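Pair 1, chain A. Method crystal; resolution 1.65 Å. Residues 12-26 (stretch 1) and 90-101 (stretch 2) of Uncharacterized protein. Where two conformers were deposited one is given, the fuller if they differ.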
# COMPACT_ATOMS: atom_id res chain seq x y z
N GLU A 12 -21.85 -1.85 -6.96
CA GLU A 12 -20.72 -2.58 -6.42
C GLU A 12 -19.60 -2.59 -7.45
O GLU A 12 -19.81 -3.02 -8.59
CB GLU A 12 -21.09 -4.02 -6.05
CG GLU A 12 -19.92 -4.79 -5.42
CD GLU A 12 -20.28 -6.24 -5.08
OE1 GLU A 12 -19.48 -6.92 -4.42
OE2 GLU A 12 -21.38 -6.69 -5.45
N GLU A 13 -18.43 -2.10 -7.06
CA GLU A 13 -17.23 -2.22 -7.88
C GLU A 13 -16.42 -3.39 -7.36
O GLU A 13 -16.12 -3.47 -6.17
CB GLU A 13 -16.41 -0.93 -7.85
CG GLU A 13 -15.19 -1.02 -8.75
CD GLU A 13 -14.47 0.30 -8.91
OE1 GLU A 13 -14.60 1.20 -8.05
OE2 GLU A 13 -13.74 0.43 -9.92
N ARG A 14 -16.11 -4.34 -8.24
CA ARG A 14 -15.28 -5.48 -7.88
C ARG A 14 -13.98 -5.39 -8.67
O ARG A 14 -13.99 -5.10 -9.88
CB ARG A 14 -16.02 -6.81 -8.14
CG ARG A 14 -17.27 -6.93 -7.27
CD ARG A 14 -18.00 -8.23 -7.51
NE ARG A 14 -17.26 -9.40 -7.05
CZ ARG A 14 -17.28 -9.86 -5.80
NH1 ARG A 14 -17.97 -9.24 -4.86
NH2 ARG A 14 -16.61 -10.96 -5.48
N ILE A 15 -12.87 -5.58 -7.98
CA ILE A 15 -11.54 -5.38 -8.54
C ILE A 15 -10.75 -6.66 -8.26
O ILE A 15 -10.45 -6.96 -7.10
CB ILE A 15 -10.84 -4.16 -7.93
CG1 ILE A 15 -11.68 -2.88 -8.10
CG2 ILE A 15 -9.44 -4.02 -8.49
CD1 ILE A 15 -11.19 -1.72 -7.24
N TYR A 16 -10.44 -7.43 -9.31
CA TYR A 16 -9.68 -8.66 -9.15
C TYR A 16 -8.29 -8.50 -9.73
O TYR A 16 -8.13 -8.09 -10.89
CB TYR A 16 -10.35 -9.85 -9.83
CG TYR A 16 -11.75 -10.20 -9.41
CD1 TYR A 16 -12.32 -9.72 -8.23
CD2 TYR A 16 -12.49 -11.05 -10.20
CE1 TYR A 16 -13.61 -10.07 -7.87
CE2 TYR A 16 -13.77 -11.41 -9.86
CZ TYR A 16 -14.33 -10.92 -8.70
OH TYR A 16 -15.62 -11.31 -8.42
N ASP A 17 -7.28 -8.83 -8.94
CA ASP A 17 -5.92 -8.92 -9.45
C ASP A 17 -5.65 -10.35 -9.87
O ASP A 17 -5.92 -11.28 -9.10
CB ASP A 17 -4.92 -8.45 -8.41
CG ASP A 17 -5.12 -7.01 -8.02
OD1 ASP A 17 -5.08 -6.14 -8.91
OD2 ASP A 17 -5.34 -6.74 -6.82
N LEU A 18 -5.12 -10.53 -11.07
CA LEU A 18 -4.94 -11.84 -11.68
C LEU A 18 -3.47 -12.22 -11.75
O LEU A 18 -2.59 -11.37 -11.63
CB LEU A 18 -5.54 -11.84 -13.10
CG LEU A 18 -7.01 -11.44 -13.13
CD1 LEU A 18 -7.56 -11.43 -14.54
CD2 LEU A 18 -7.78 -12.42 -12.29
N ARG A 19 -3.23 -13.52 -11.99
CA ARG A 19 -1.92 -14.02 -12.34
C ARG A 19 -1.38 -13.20 -13.51
O ARG A 19 -2.17 -12.74 -14.35
CB ARG A 19 -2.04 -15.51 -12.70
CG ARG A 19 -0.82 -16.16 -13.32
CD ARG A 19 -1.13 -17.60 -13.69
NE ARG A 19 -1.87 -17.73 -14.95
CZ ARG A 19 -2.50 -18.84 -15.32
NH1 ARG A 19 -2.48 -19.90 -14.53
NH2 ARG A 19 -3.14 -18.90 -16.48
N PRO A 20 -0.08 -12.94 -13.60
CA PRO A 20 0.43 -12.15 -14.72
C PRO A 20 0.00 -12.69 -16.09
O PRO A 20 0.10 -13.90 -16.36
CB PRO A 20 1.95 -12.21 -14.53
CG PRO A 20 2.11 -12.31 -13.03
CD PRO A 20 0.97 -13.21 -12.59
N ASN A 21 -0.47 -11.79 -16.94
CA ASN A 21 -0.97 -12.08 -18.28
C ASN A 21 -2.17 -13.01 -18.26
O ASN A 21 -2.45 -13.70 -19.25
CB ASN A 21 0.15 -12.65 -19.17
CG ASN A 21 1.30 -11.68 -19.31
OD1 ASN A 21 1.09 -10.50 -19.58
ND2 ASN A 21 2.51 -12.17 -19.09
N GLY A 22 -2.90 -13.04 -17.15
CA GLY A 22 -4.10 -13.85 -17.04
C GLY A 22 -5.37 -13.20 -17.53
O GLY A 22 -6.38 -13.90 -17.65
N ALA A 23 -5.38 -11.89 -17.81
CA ALA A 23 -6.64 -11.25 -18.17
C ALA A 23 -7.20 -11.78 -19.50
O ALA A 23 -8.42 -11.89 -19.65
CB ALA A 23 -6.49 -9.72 -18.23
N ARG A 24 -6.33 -12.16 -20.44
CA ARG A 24 -6.80 -12.63 -21.74
C ARG A 24 -7.66 -13.88 -21.57
O ARG A 24 -8.79 -13.95 -22.09
CB ARG A 24 -5.62 -12.91 -22.67
N GLU A 25 -7.16 -14.87 -20.83
CA GLU A 25 -7.94 -16.08 -20.58
C GLU A 25 -9.20 -15.77 -19.78
O GLU A 25 -10.26 -16.35 -20.04
CB GLU A 25 -7.10 -17.11 -19.84
CG GLU A 25 -7.75 -18.48 -19.87
CD GLU A 25 -6.98 -19.52 -19.08
OE1 GLU A 25 -5.73 -19.43 -19.05
OE2 GLU A 25 -7.63 -20.42 -18.51
N PHE A 26 -9.08 -14.91 -18.76
CA PHE A 26 -10.23 -14.49 -17.96
C PHE A 26 -11.33 -13.94 -18.86
O PHE A 26 -12.48 -14.40 -18.81
CB PHE A 26 -9.77 -13.44 -16.93
CG PHE A 26 -10.82 -13.05 -15.92
CD1 PHE A 26 -11.84 -12.20 -16.27
CD2 PHE A 26 -10.75 -13.52 -14.60
CE1 PHE A 26 -12.79 -11.83 -15.35
CE2 PHE A 26 -11.70 -13.15 -13.68
CZ PHE A 26 -12.72 -12.30 -14.04
N LYS A 90 -13.44 -24.31 -12.20
CA LYS A 90 -12.69 -24.85 -13.33
C LYS A 90 -11.86 -23.77 -14.02
O LYS A 90 -10.68 -23.99 -14.32
CB LYS A 90 -13.66 -25.50 -14.33
CG LYS A 90 -13.00 -26.14 -15.54
CD LYS A 90 -14.03 -26.60 -16.56
CE LYS A 90 -13.40 -27.48 -17.63
NZ LYS A 90 -12.18 -26.85 -18.22
N ASN A 91 -12.45 -22.60 -14.26
CA ASN A 91 -11.87 -21.67 -15.21
C ASN A 91 -11.30 -20.39 -14.62
O ASN A 91 -10.33 -19.88 -15.16
CB ASN A 91 -12.91 -21.26 -16.26
CG ASN A 91 -13.43 -22.45 -17.02
OD1 ASN A 91 -12.71 -23.05 -17.82
ND2 ASN A 91 -14.68 -22.81 -16.78
N ILE A 92 -11.89 -19.85 -13.56
CA ILE A 92 -11.50 -18.54 -13.06
C ILE A 92 -10.63 -18.65 -11.81
O ILE A 92 -9.65 -17.91 -11.68
CB ILE A 92 -12.75 -17.67 -12.78
CG1 ILE A 92 -13.54 -17.43 -14.08
CG2 ILE A 92 -12.34 -16.35 -12.13
CD1 ILE A 92 -12.72 -16.89 -15.23
N GLN A 93 -11.00 -19.54 -10.90
CA GLN A 93 -10.22 -19.76 -9.68
C GLN A 93 -8.72 -19.83 -9.90
O GLN A 93 -7.98 -19.18 -9.15
CB GLN A 93 -10.75 -21.03 -8.99
CG GLN A 93 -9.95 -21.44 -7.78
CD GLN A 93 -10.14 -20.47 -6.64
OE1 GLN A 93 -11.24 -19.96 -6.43
NE2 GLN A 93 -9.07 -20.20 -5.90
N PRO A 94 -8.20 -20.58 -10.89
CA PRO A 94 -6.74 -20.64 -11.07
C PRO A 94 -6.09 -19.33 -11.51
O PRO A 94 -4.85 -19.23 -11.46
CB PRO A 94 -6.56 -21.71 -12.15
CG PRO A 94 -7.84 -22.49 -12.13
CD PRO A 94 -8.89 -21.50 -11.80
N LEU A 95 -6.87 -18.34 -11.94
CA LEU A 95 -6.31 -17.08 -12.41
C LEU A 95 -6.31 -16.01 -11.35
O LEU A 95 -5.69 -14.96 -11.56
CB LEU A 95 -7.08 -16.57 -13.63
CG LEU A 95 -7.34 -17.53 -14.80
CD1 LEU A 95 -8.36 -16.95 -15.77
CD2 LEU A 95 -6.04 -17.82 -15.52
N LEU A 96 -6.96 -16.26 -10.21
CA LEU A 96 -7.15 -15.25 -9.17
C LEU A 96 -5.94 -15.16 -8.25
O LEU A 96 -5.31 -16.17 -7.91
CB LEU A 96 -8.39 -15.57 -8.36
CG LEU A 96 -9.69 -15.63 -9.15
CD1 LEU A 96 -10.84 -16.13 -8.28
CD2 LEU A 96 -9.99 -14.25 -9.68
N VAL A 97 -5.58 -13.92 -7.89
CA VAL A 97 -4.56 -13.64 -6.89
C VAL A 97 -5.14 -12.87 -5.71
O VAL A 97 -4.85 -13.20 -4.55
CB VAL A 97 -3.37 -12.88 -7.51
CG1 VAL A 97 -2.44 -12.36 -6.43
CG2 VAL A 97 -2.61 -13.76 -8.50
N ARG A 98 -5.96 -11.87 -5.98
CA ARG A 98 -6.49 -11.00 -4.93
C ARG A 98 -7.81 -10.42 -5.40
O ARG A 98 -7.97 -10.11 -6.59
CB ARG A 98 -5.49 -9.88 -4.62
CG ARG A 98 -5.94 -8.85 -3.61
CD ARG A 98 -4.84 -7.82 -3.43
NE ARG A 98 -3.57 -8.45 -3.06
CZ ARG A 98 -2.57 -8.69 -3.91
NH1 ARG A 98 -2.66 -8.34 -5.19
NH2 ARG A 98 -1.47 -9.29 -3.47
N MET A 99 -8.75 -10.26 -4.47
CA MET A 99 -10.06 -9.72 -4.77
C MET A 99 -10.40 -8.65 -3.75
O MET A 99 -10.12 -8.81 -2.56
CB MET A 99 -11.13 -10.83 -4.77
CG MET A 99 -10.79 -11.98 -5.72
SD MET A 99 -11.74 -13.47 -5.36
CE MET A 99 -13.39 -12.83 -5.43
N GLN A 100 -10.99 -7.55 -4.24
CA GLN A 100 -11.51 -6.46 -3.40
C GLN A 100 -12.85 -6.00 -3.96
O GLN A 100 -13.11 -6.11 -5.16
CB GLN A 100 -10.50 -5.30 -3.35
CG GLN A 100 -11.10 -3.91 -3.16
CD GLN A 100 -10.05 -2.82 -3.19
OE1 GLN A 100 -8.86 -3.08 -3.35
NE2 GLN A 100 -10.50 -1.58 -3.02
N ASN A 101 -13.71 -5.45 -3.08
CA ASN A 101 -14.90 -4.77 -3.56
C ASN A 101 -15.15 -3.51 -2.75
O ASN A 101 -14.57 -3.28 -1.68
CB ASN A 101 -16.16 -5.66 -3.61
CG ASN A 101 -16.53 -6.32 -2.27
OD1 ASN A 101 -15.74 -6.40 -1.34
ND2 ASN A 101 -17.78 -6.80 -2.20
O HOH W 1 -8.06 -20.97 -15.80

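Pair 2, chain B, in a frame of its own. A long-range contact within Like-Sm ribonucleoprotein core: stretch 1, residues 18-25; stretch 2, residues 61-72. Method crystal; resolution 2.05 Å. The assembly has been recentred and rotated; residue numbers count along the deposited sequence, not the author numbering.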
# COMPACT_ATOMS: atom_id res chain seq x y z
N ASN B 18 1.50 -30.11 -3.75
CA ASN B 18 0.25 -29.37 -3.57
C ASN B 18 0.35 -28.42 -2.39
O ASN B 18 0.75 -28.82 -1.29
CB ASN B 18 -0.91 -30.33 -3.37
CG ASN B 18 -2.21 -29.78 -3.89
OD1 ASN B 18 -2.88 -28.99 -3.23
ND2 ASN B 18 -2.57 -30.18 -5.10
N VAL B 19 -0.01 -27.15 -2.61
CA VAL B 19 0.01 -26.16 -1.54
C VAL B 19 -1.36 -25.50 -1.45
O VAL B 19 -2.14 -25.49 -2.40
CB VAL B 19 1.12 -25.10 -1.73
CG1 VAL B 19 2.48 -25.80 -1.81
CG2 VAL B 19 0.84 -24.22 -2.97
N THR B 20 -1.65 -24.97 -0.27
CA THR B 20 -2.85 -24.19 -0.01
C THR B 20 -2.43 -22.75 0.25
O THR B 20 -1.69 -22.48 1.20
CB THR B 20 -3.61 -24.75 1.19
OG1 THR B 20 -3.86 -26.14 0.96
CG2 THR B 20 -4.94 -24.03 1.39
N VAL B 21 -2.89 -21.83 -0.60
CA VAL B 21 -2.60 -20.40 -0.47
C VAL B 21 -3.81 -19.73 0.14
O VAL B 21 -4.87 -19.64 -0.50
CB VAL B 21 -2.24 -19.76 -1.82
CG1 VAL B 21 -1.88 -18.25 -1.61
CG2 VAL B 21 -1.10 -20.49 -2.49
N TYR B 22 -3.67 -19.24 1.37
CA TYR B 22 -4.70 -18.44 2.03
C TYR B 22 -4.57 -16.96 1.64
O TYR B 22 -3.50 -16.37 1.78
CB TYR B 22 -4.61 -18.56 3.55
CG TYR B 22 -4.92 -19.93 4.11
CD1 TYR B 22 -3.97 -20.95 4.09
CD2 TYR B 22 -6.17 -20.21 4.66
CE1 TYR B 22 -4.25 -22.20 4.61
CE2 TYR B 22 -6.46 -21.46 5.19
CZ TYR B 22 -5.50 -22.45 5.16
OH TYR B 22 -5.79 -23.70 5.68
N LEU B 23 -5.67 -16.37 1.19
CA LEU B 23 -5.71 -15.00 0.72
C LEU B 23 -6.33 -14.08 1.77
O LEU B 23 -7.07 -14.52 2.65
CB LEU B 23 -6.49 -14.91 -0.59
CG LEU B 23 -5.91 -15.73 -1.75
CD1 LEU B 23 -6.66 -15.43 -3.05
CD2 LEU B 23 -4.42 -15.44 -1.90
N LYS B 24 -6.03 -12.78 1.64
CA LYS B 24 -6.46 -11.81 2.65
C LYS B 24 -7.97 -11.74 2.78
O LYS B 24 -8.49 -11.40 3.85
CB LYS B 24 -5.91 -10.43 2.31
CG LYS B 24 -4.42 -10.29 2.52
CD LYS B 24 -3.94 -8.96 1.97
CE LYS B 24 -2.53 -8.65 2.43
NZ LYS B 24 -1.53 -9.63 1.87
N ASP B 25 -8.70 -12.05 1.72
CA ASP B 25 -10.15 -11.89 1.70
C ASP B 25 -10.89 -13.12 2.21
O ASP B 25 -12.13 -13.14 2.17
CB ASP B 25 -10.63 -11.55 0.29
CG ASP B 25 -10.23 -12.61 -0.75
OD1 ASP B 25 -9.83 -13.72 -0.35
OD2 ASP B 25 -10.33 -12.32 -1.96
N VAL B 61 -2.12 -17.96 -11.86
CA VAL B 61 -1.04 -17.13 -11.35
C VAL B 61 -1.65 -16.18 -10.33
O VAL B 61 -2.51 -15.36 -10.67
CB VAL B 61 -0.32 -16.38 -12.48
CG1 VAL B 61 0.68 -15.36 -11.90
CG2 VAL B 61 0.36 -17.38 -13.39
N VAL B 62 -1.23 -16.33 -9.06
CA VAL B 62 -1.78 -15.58 -7.94
C VAL B 62 -0.82 -14.45 -7.60
O VAL B 62 0.40 -14.67 -7.51
CB VAL B 62 -2.00 -16.48 -6.71
CG1 VAL B 62 -2.62 -15.69 -5.57
CG2 VAL B 62 -2.86 -17.74 -7.07
N ARG B 63 -1.35 -13.26 -7.40
CA ARG B 63 -0.52 -12.11 -7.06
C ARG B 63 -0.20 -12.12 -5.56
O ARG B 63 -1.11 -12.14 -4.72
CB ARG B 63 -1.22 -10.81 -7.46
CG ARG B 63 -0.25 -9.66 -7.65
CD ARG B 63 -0.84 -8.53 -8.49
NE ARG B 63 0.15 -7.48 -8.73
CZ ARG B 63 0.44 -6.52 -7.87
NH1 ARG B 63 -0.19 -6.46 -6.70
NH2 ARG B 63 1.35 -5.59 -8.18
N GLY B 64 1.10 -12.10 -5.23
CA GLY B 64 1.52 -12.32 -3.85
C GLY B 64 1.00 -11.32 -2.83
O GLY B 64 0.80 -11.67 -1.66
N ASP B 65 0.75 -10.07 -3.24
CA ASP B 65 0.24 -9.07 -2.30
C ASP B 65 -1.11 -9.45 -1.71
O ASP B 65 -1.53 -8.86 -0.71
CB ASP B 65 0.13 -7.69 -2.96
CG ASP B 65 -1.17 -7.52 -3.73
OD1 ASP B 65 -1.61 -8.49 -4.39
OD2 ASP B 65 -1.76 -6.42 -3.68
N ASN B 66 -1.81 -10.41 -2.32
CA ASN B 66 -3.07 -10.90 -1.77
C ASN B 66 -2.85 -11.96 -0.69
O ASN B 66 -3.82 -12.31 0.00
CB ASN B 66 -3.95 -11.48 -2.88
CG ASN B 66 -4.23 -10.49 -4.02
OD1 ASN B 66 -4.96 -9.52 -3.83
ND2 ASN B 66 -3.68 -10.75 -5.21
N VAL B 67 -1.63 -12.45 -0.51
CA VAL B 67 -1.41 -13.69 0.25
C VAL B 67 -1.37 -13.39 1.74
O VAL B 67 -0.69 -12.46 2.18
CB VAL B 67 -0.12 -14.39 -0.21
CG1 VAL B 67 0.22 -15.57 0.74
CG2 VAL B 67 -0.27 -14.90 -1.65
N LEU B 68 -2.11 -14.19 2.51
CA LEU B 68 -2.06 -14.15 3.96
C LEU B 68 -0.97 -15.09 4.48
O LEU B 68 -0.01 -14.64 5.11
CB LEU B 68 -3.44 -14.53 4.53
CG LEU B 68 -3.84 -14.10 5.94
CD1 LEU B 68 -3.87 -12.57 6.03
CD2 LEU B 68 -5.20 -14.69 6.30
N TYR B 69 -1.10 -16.39 4.19
CA TYR B 69 -0.04 -17.37 4.41
C TYR B 69 -0.26 -18.55 3.48
O TYR B 69 -1.36 -18.77 2.98
CB TYR B 69 0.03 -17.86 5.87
CG TYR B 69 -1.28 -17.92 6.65
CD1 TYR B 69 -2.25 -18.89 6.38
CD2 TYR B 69 -1.52 -17.03 7.68
CE1 TYR B 69 -3.44 -18.94 7.10
CE2 TYR B 69 -2.69 -17.08 8.41
CZ TYR B 69 -3.65 -18.02 8.13
OH TYR B 69 -4.81 -18.03 8.89
N VAL B 70 0.82 -19.30 3.24
CA VAL B 70 0.79 -20.50 2.41
C VAL B 70 1.07 -21.71 3.32
O VAL B 70 2.01 -21.68 4.12
CB VAL B 70 1.81 -20.42 1.26
CG1 VAL B 70 1.71 -21.62 0.38
CG2 VAL B 70 1.60 -19.13 0.44
N SER B 71 0.23 -22.74 3.20
CA SER B 71 0.39 -23.99 3.95
C SER B 71 1.13 -25.00 3.09
O SER B 71 0.67 -25.35 2.00
CB SER B 71 -0.96 -24.56 4.39
OG SER B 71 -0.75 -25.69 5.24
N LEU B 72 2.27 -25.46 3.59
CA LEU B 72 3.19 -26.29 2.83
C LEU B 72 3.25 -27.71 3.38
O LEU B 72 2.98 -27.93 4.56
CB LEU B 72 4.59 -25.71 2.88
CG LEU B 72 4.85 -24.30 2.42
CD1 LEU B 72 6.33 -24.16 2.47
CD2 LEU B 72 4.35 -24.14 1.02
OXT LEU B 72 3.61 -28.65 2.67

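The sharpest difference between these two pairs lies where the first strand leaves the sheet, at the matched positions Arg A19 and Lys B24. Both residues give their backbone N to a carbonyl of the 3-10 segment opposite: Arg A19 N to Leu A95 O at 2.9 Å, Lys B24 N to Asn B66 O at 2.8 Å. Their side chains then part company. In pair 2 the lysine curls back over the other stretch, and its ammonium group reaches two more carbonyls, with NZ of Lys B24 2.7 Å from Asp B65 O and 3.0 Å from Val B67 O. In pair 1 the arginine side chain makes no hydrogen bond across the contact; its guanidinium instead lays one face over a methyl group, with Arg A19 NH2 3.2 Å from Leu A95 CD2, and forms a long salt bridge within its own stretch, Arg A19 NH2 to Glu A25 OE1 at 3.7 Å.

Beneath this contrast the backbones are nearly the same, and 14 central residues superpose with an RMSD of 0.7 Å. In each pair a 3-10 segment leads into a strand running antiparallel to the first, and a beta bulge shifts the register by one. The bulge has a simple signature: one carbonyl accepts two successive amides. Asp A17 O takes Val A97 N at 2.9 Å and Arg A98 N at 3.2 Å. At the matching place Tyr B22 O takes Leu B68 N at 2.7 Å, while its bond from Tyr B69 N, at 3.4 Å, is weak. Farther along, Ile A15 pairs with Gln A100 as Thr B20 does with Ser B71, each couple joined by two backbone hydrogen bonds.

On this common frame the side chains change character. The hydrogen-bonded pair next to the bulge is charged in pair 1, where Asp A17 OD2 and Arg A98 NH1 form a salt bridge at 3.5 Å. In pair 2 two tyrosines fill the same positions, and contact replaces charge: Tyr B69 CE1 lies over one face of the Tyr B22 ring, 3.5 Å from Tyr B22 CG, with the ring planes inclined at 57°.

The neighbouring pair, whose side chains occupy the other face of the sheet, is apolar in both but differs in bulk. Tyr A16 meets Met A99, CE1 to CE at 3.7 Å, and its hydroxyl is also approached by Arg A14, whose NE donates to Tyr A16 OH at 2.9 Å. Pair 2 has valines here, with Val B21 CG1 4.1 Å from Val B70 CG2 and 3.7 Å from Val B67 CG2.

Leu A18 and Leu B23 fall 0.1 Å apart at CA and share the m,t rotamer. Each packs on the residue matched across the bulge: Leu A18 CD2 lies 3.9 Å from Leu A96 CD2, and Leu B23 CD2 4.2 Å from Val B67 CG2. The general lesson is that backbone hydrogen bonds can hold an arrangement while ionic, aromatic or aliphatic side chains pack upon it.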